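Local atomic coordinates of titin (Homo sapiens, PDB entry 5JDD), a protein that probably serves as a giant elastic scaffold of the muscle sarcomere, its I-band part containing chains of immunoglobulin domains, and carries a protein kinase activity. Residues Glu89-Lys98 with Phe110-Val119. Residues are numbered along the deposited sequence; the frame is centred on the assembly and turned at random.
Sequences ETLHITKTMK and FECEVSHFNV
H116 and E89 meet where two domains join: NE2 of the imidazole donates to E89 OE1 at 2.6 Å, with OE1 close to the ring plane and met on its anti side, the bond nearly straight. The other ring nitrogen, ND1, shares a hydrogen bond of 2.7 Å with S115 OG, so both nitrogens are engaged and the ring's rotation is fixed. Serine suits position 115 because its small hydroxyl takes the N-H of H92 as well (2.9 Å), while its CB sits over the face of the H92 ring, 3.4 Å from the centroid. H92 CG stands between its backbone N and carbonyl carbon (chi1 60°), which lets ND1 donate to T90 O. Beyond it, edge strand 93-95 runs antiparallel to 108-114 in the sandwich of the middle of this fragment's three I-set immunoglobulin domains, and a classic beta bulge brings T94 N and K95 N onto one acceptor, E113 O, from the same face of its plane. On the outer side K95, its CG anti to the backbone N (chi1 -175°), lies alongside E113, and NZ reaches OE2 at 2.7 Å from above the carboxylate plane, a salt bridge suiting two long chains. Inward, unbranched M97 lays CG 3.6 Å from C112 CB, and its SD approaches F110 CB.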
loop_
_atom_site.group_PDB
_atom_site.type_symbol
_atom_site.label_atom_id
_atom_site.label_comp_id
_atom_site.label_asym_id
_atom_site.label_seq_id
_atom_site.Cartn_x
_atom_site.Cartn_y
_atom_site.Cartn_z
ATOM N N GLU A 89 -1.583 -15.723 -17.776
ATOM C CA GLU A 89 -1.864 -14.454 -17.119
ATOM C C GLU A 89 -0.690 -14.129 -16.196
ATOM O O GLU A 89 -0.151 -15.018 -15.534
ATOM C CB GLU A 89 -3.204 -14.480 -16.363
ATOM C CG GLU A 89 -4.414 -14.599 -17.299
ATOM C CD GLU A 89 -5.750 -14.308 -16.630
ATOM O OE1 GLU A 89 -5.791 -14.084 -15.402
ATOM O OE2 GLU A 89 -6.778 -14.313 -17.347
ATOM N N THR A 90 -0.262 -12.874 -16.187
ATOM C CA THR A 90 0.788 -12.449 -15.285
ATOM C C THR A 90 0.216 -11.447 -14.300
ATOM O O THR A 90 -0.751 -10.744 -14.611
ATOM C CB THR A 90 1.948 -11.793 -16.045
ATOM O OG1 THR A 90 1.473 -10.605 -16.692
ATOM C CG2 THR A 90 2.520 -12.751 -17.075
ATOM N N LEU A 91 0.808 -11.383 -13.114
ATOM C CA LEU A 91 0.394 -10.408 -12.107
ATOM C C LEU A 91 0.889 -9.040 -12.532
ATOM O O LEU A 91 2.076 -8.863 -12.818
ATOM C CB LEU A 91 0.997 -10.754 -10.758
ATOM C CG LEU A 91 0.632 -12.116 -10.162
ATOM C CD1 LEU A 91 1.335 -12.337 -8.829
ATOM C CD2 LEU A 91 -0.876 -12.277 -9.993
ATOM N N HIS A 92 -0.013 -8.068 -12.582
ATOM C CA HIS A 92 0.393 -6.729 -12.990
ATOM C C HIS A 92 -0.450 -5.643 -12.353
ATOM O O HIS A 92 -1.534 -5.898 -11.823
ATOM C CB HIS A 92 0.360 -6.598 -14.522
ATOM C CG HIS A 92 -0.991 -6.835 -15.128
ATOM N ND1 HIS A 92 -1.447 -8.092 -15.464
ATOM C CD2 HIS A 92 -1.979 -5.973 -15.476
ATOM C CE1 HIS A 92 -2.658 -7.996 -15.989
ATOM N NE2 HIS A 92 -3.002 -6.721 -16.010
ATOM N N ILE A 93 0.061 -4.419 -12.417
ATOM C CA ILE A 93 -0.604 -3.251 -11.854
ATOM C C ILE A 93 -1.683 -2.755 -12.815
ATOM O O ILE A 93 -1.432 -2.637 -14.018
ATOM C CB ILE A 93 0.411 -2.122 -11.627
ATOM C CG1 ILE A 93 1.518 -2.561 -10.655
ATOM C CG2 ILE A 93 -0.280 -0.865 -11.114
ATOM C CD1 ILE A 93 1.023 -2.908 -9.264
ATOM N N THR A 94 -2.883 -2.478 -12.298
ATOM C CA THR A 94 -3.958 -1.925 -13.133
ATOM C C THR A 94 -4.327 -0.487 -12.777
ATOM O O THR A 94 -5.006 0.182 -13.544
ATOM C CB THR A 94 -5.241 -2.759 -13.076
ATOM O OG1 THR A 94 -5.813 -2.636 -11.772
ATOM C CG2 THR A 94 -4.953 -4.236 -13.376
ATOM N N LYS A 95 -3.904 -0.008 -11.611
ATOM C CA LYS A 95 -4.077 1.396 -11.258
ATOM C C LYS A 95 -2.859 1.814 -10.444
ATOM O O LYS A 95 -2.503 1.148 -9.472
ATOM C CB LYS A 95 -5.364 1.627 -10.459
ATOM C CG LYS A 95 -5.635 3.098 -10.172
ATOM C CD LYS A 95 -6.895 3.291 -9.322
ATOM C CE LYS A 95 -8.164 3.095 -10.132
ATOM N NZ LYS A 95 -9.400 3.105 -9.292
ATOM N N THR A 96 -2.213 2.909 -10.842
ATOM C CA THR A 96 -0.984 3.344 -10.182
ATOM C C THR A 96 -1.239 4.226 -8.976
ATOM O O THR A 96 -2.369 4.628 -8.682
ATOM C CB THR A 96 -0.043 4.099 -11.146
ATOM O OG1 THR A 96 -0.642 5.348 -11.524
ATOM C CG2 THR A 96 0.242 3.266 -12.382
ATOM N N MET A 97 -0.150 4.529 -8.284
ATOM C CA MET A 97 -0.202 5.307 -7.063
ATOM C C MET A 97 0.134 6.751 -7.319
ATOM O O MET A 97 0.856 7.078 -8.266
ATOM C CB MET A 97 0.774 4.719 -6.067
ATOM C CG MET A 97 0.542 3.242 -5.912
ATOM S SD MET A 97 1.246 2.648 -4.394
ATOM C CE MET A 97 2.985 2.672 -4.845
ATOM N N LYS A 98 -0.403 7.612 -6.467
ATOM C CA LYS A 98 -0.263 9.045 -6.628
ATOM C C LYS A 98 0.818 9.604 -5.712
ATOM O O LYS A 98 0.846 9.310 -4.513
ATOM C CB LYS A 98 -1.590 9.738 -6.306
ATOM C CG LYS A 98 -2.745 9.343 -7.216
ATOM C CD LYS A 98 -2.443 9.682 -8.670
ATOM C CE LYS A 98 -2.180 11.172 -8.869
ATOM N NZ LYS A 98 -3.323 12.020 -8.421
ATOM N N PHE A 110 -1.308 5.570 0.400
ATOM C CA PHE A 110 -1.047 5.169 -0.976
ATOM C C PHE A 110 -1.949 4.011 -1.318
ATOM O O PHE A 110 -2.214 3.156 -0.470
ATOM C CB PHE A 110 0.406 4.703 -1.150
ATOM C CG PHE A 110 1.405 5.809 -1.055
ATOM C CD1 PHE A 110 1.624 6.655 -2.136
ATOM C CD2 PHE A 110 2.121 6.012 0.112
ATOM C CE1 PHE A 110 2.539 7.697 -2.052
ATOM C CE2 PHE A 110 3.042 7.052 0.211
ATOM C CZ PHE A 110 3.255 7.897 -0.872
ATOM N N GLU A 111 -2.415 3.959 -2.561
ATOM C CA GLU A 111 -3.202 2.824 -3.011
ATOM C C GLU A 111 -2.860 2.475 -4.437
ATOM O O GLU A 111 -2.657 3.354 -5.273
ATOM C CB GLU A 111 -4.700 3.127 -2.979
ATOM C CG GLU A 111 -5.270 3.611 -1.679
ATOM C CD GLU A 111 -6.633 4.228 -1.891
ATOM O OE1 GLU A 111 -7.413 3.667 -2.692
ATOM O OE2 GLU A 111 -6.908 5.283 -1.280
ATOM N N CYS A 112 -2.862 1.184 -4.723
ATOM C CA CYS A 112 -2.829 0.735 -6.105
ATOM C C CYS A 112 -3.836 -0.384 -6.300
ATOM O O CYS A 112 -4.390 -0.914 -5.328
ATOM C CB CYS A 112 -1.424 0.268 -6.506
ATOM S SG CYS A 112 -0.830 -1.238 -5.666
ATOM N N GLU A 113 -4.069 -0.756 -7.552
ATOM C CA GLU A 113 -4.927 -1.893 -7.859
ATOM C C GLU A 113 -4.122 -2.856 -8.705
ATOM O O GLU A 113 -3.295 -2.429 -9.518
ATOM C CB GLU A 113 -6.225 -1.457 -8.558
ATOM C CG GLU A 113 -7.113 -0.606 -7.639
ATOM C CD GLU A 113 -8.363 -0.019 -8.290
ATOM O OE1 GLU A 113 -8.808 -0.496 -9.360
ATOM O OE2 GLU A 113 -8.916 0.937 -7.698
ATOM N N VAL A 114 -4.334 -4.143 -8.464
ATOM C CA VAL A 114 -3.609 -5.194 -9.146
ATOM C C VAL A 114 -4.564 -6.082 -9.949
ATOM O O VAL A 114 -5.784 -6.007 -9.801
ATOM C CB VAL A 114 -2.748 -6.030 -8.155
ATOM C CG1 VAL A 114 -1.765 -5.120 -7.406
ATOM C CG2 VAL A 114 -3.634 -6.787 -7.175
ATOM N N SER A 115 -3.988 -6.934 -10.787
ATOM C CA SER A 115 -4.735 -7.690 -11.788
ATOM C C SER A 115 -5.516 -8.883 -11.239
ATOM O O SER A 115 -6.461 -9.361 -11.875
ATOM C CB SER A 115 -3.766 -8.174 -12.861
ATOM O OG SER A 115 -2.716 -8.924 -12.273
ATOM N N HIS A 116 -5.102 -9.385 -10.079
ATOM C CA HIS A 116 -5.657 -10.624 -9.540
ATOM C C HIS A 116 -5.900 -10.554 -8.042
ATOM O O HIS A 116 -5.246 -9.796 -7.324
ATOM C CB HIS A 116 -4.707 -11.791 -9.837
ATOM C CG HIS A 116 -4.599 -12.111 -11.289
ATOM N ND1 HIS A 116 -3.748 -11.438 -12.141
ATOM C CD2 HIS A 116 -5.251 -13.021 -12.049
ATOM C CE1 HIS A 116 -3.881 -11.924 -13.364
ATOM N NE2 HIS A 116 -4.789 -12.884 -13.334
ATOM N N PHE A 117 -6.858 -11.343 -7.572
ATOM C CA PHE A 117 -7.058 -11.514 -6.142
ATOM C C PHE A 117 -5.924 -12.325 -5.532
ATOM O O PHE A 117 -5.227 -13.077 -6.222
ATOM C CB PHE A 117 -8.398 -12.213 -5.876
ATOM C CG PHE A 117 -9.586 -11.372 -6.229
ATOM C CD1 PHE A 117 -10.126 -10.488 -5.303
ATOM C CD2 PHE A 117 -10.149 -11.443 -7.500
ATOM C CE1 PHE A 117 -11.216 -9.688 -5.637
ATOM C CE2 PHE A 117 -11.240 -10.643 -7.841
ATOM C CZ PHE A 117 -11.777 -9.771 -6.906
ATOM N N ASN A 118 -5.749 -12.147 -4.224
ATOM C CA ASN A 118 -4.788 -12.909 -3.425
ATOM C C ASN A 118 -3.318 -12.664 -3.782
ATOM O O ASN A 118 -2.460 -13.526 -3.596
ATOM C CB ASN A 118 -5.152 -14.396 -3.420
ATOM C CG ASN A 118 -6.541 -14.631 -2.873
ATOM O OD1 ASN A 118 -6.914 -14.067 -1.839
ATOM N ND2 ASN A 118 -7.333 -15.424 -3.583
ATOM N N VAL A 119 -3.029 -11.464 -4.271
ATOM C CA VAL A 119 -1.644 -11.031 -4.417
ATOM C C VAL A 119 -1.167 -10.607 -3.035
ATOM O O VAL A 119 -1.828 -9.811 -2.378
ATOM C CB VAL A 119 -1.515 -9.839 -5.388
ATOM C CG1 VAL A 119 -0.099 -9.274 -5.367
ATOM C CG2 VAL A 119 -1.894 -10.271 -6.797
HETATM O O HOH W 1 -7.684 -4.456 -10.930
HETATM O O HOH W 2 -7.965 -0.635 -11.951
HETATM O O HOH W 3 -4.143 5.035 -6.774
HETATM O O HOH W 4 -2.090 6.479 -4.211
#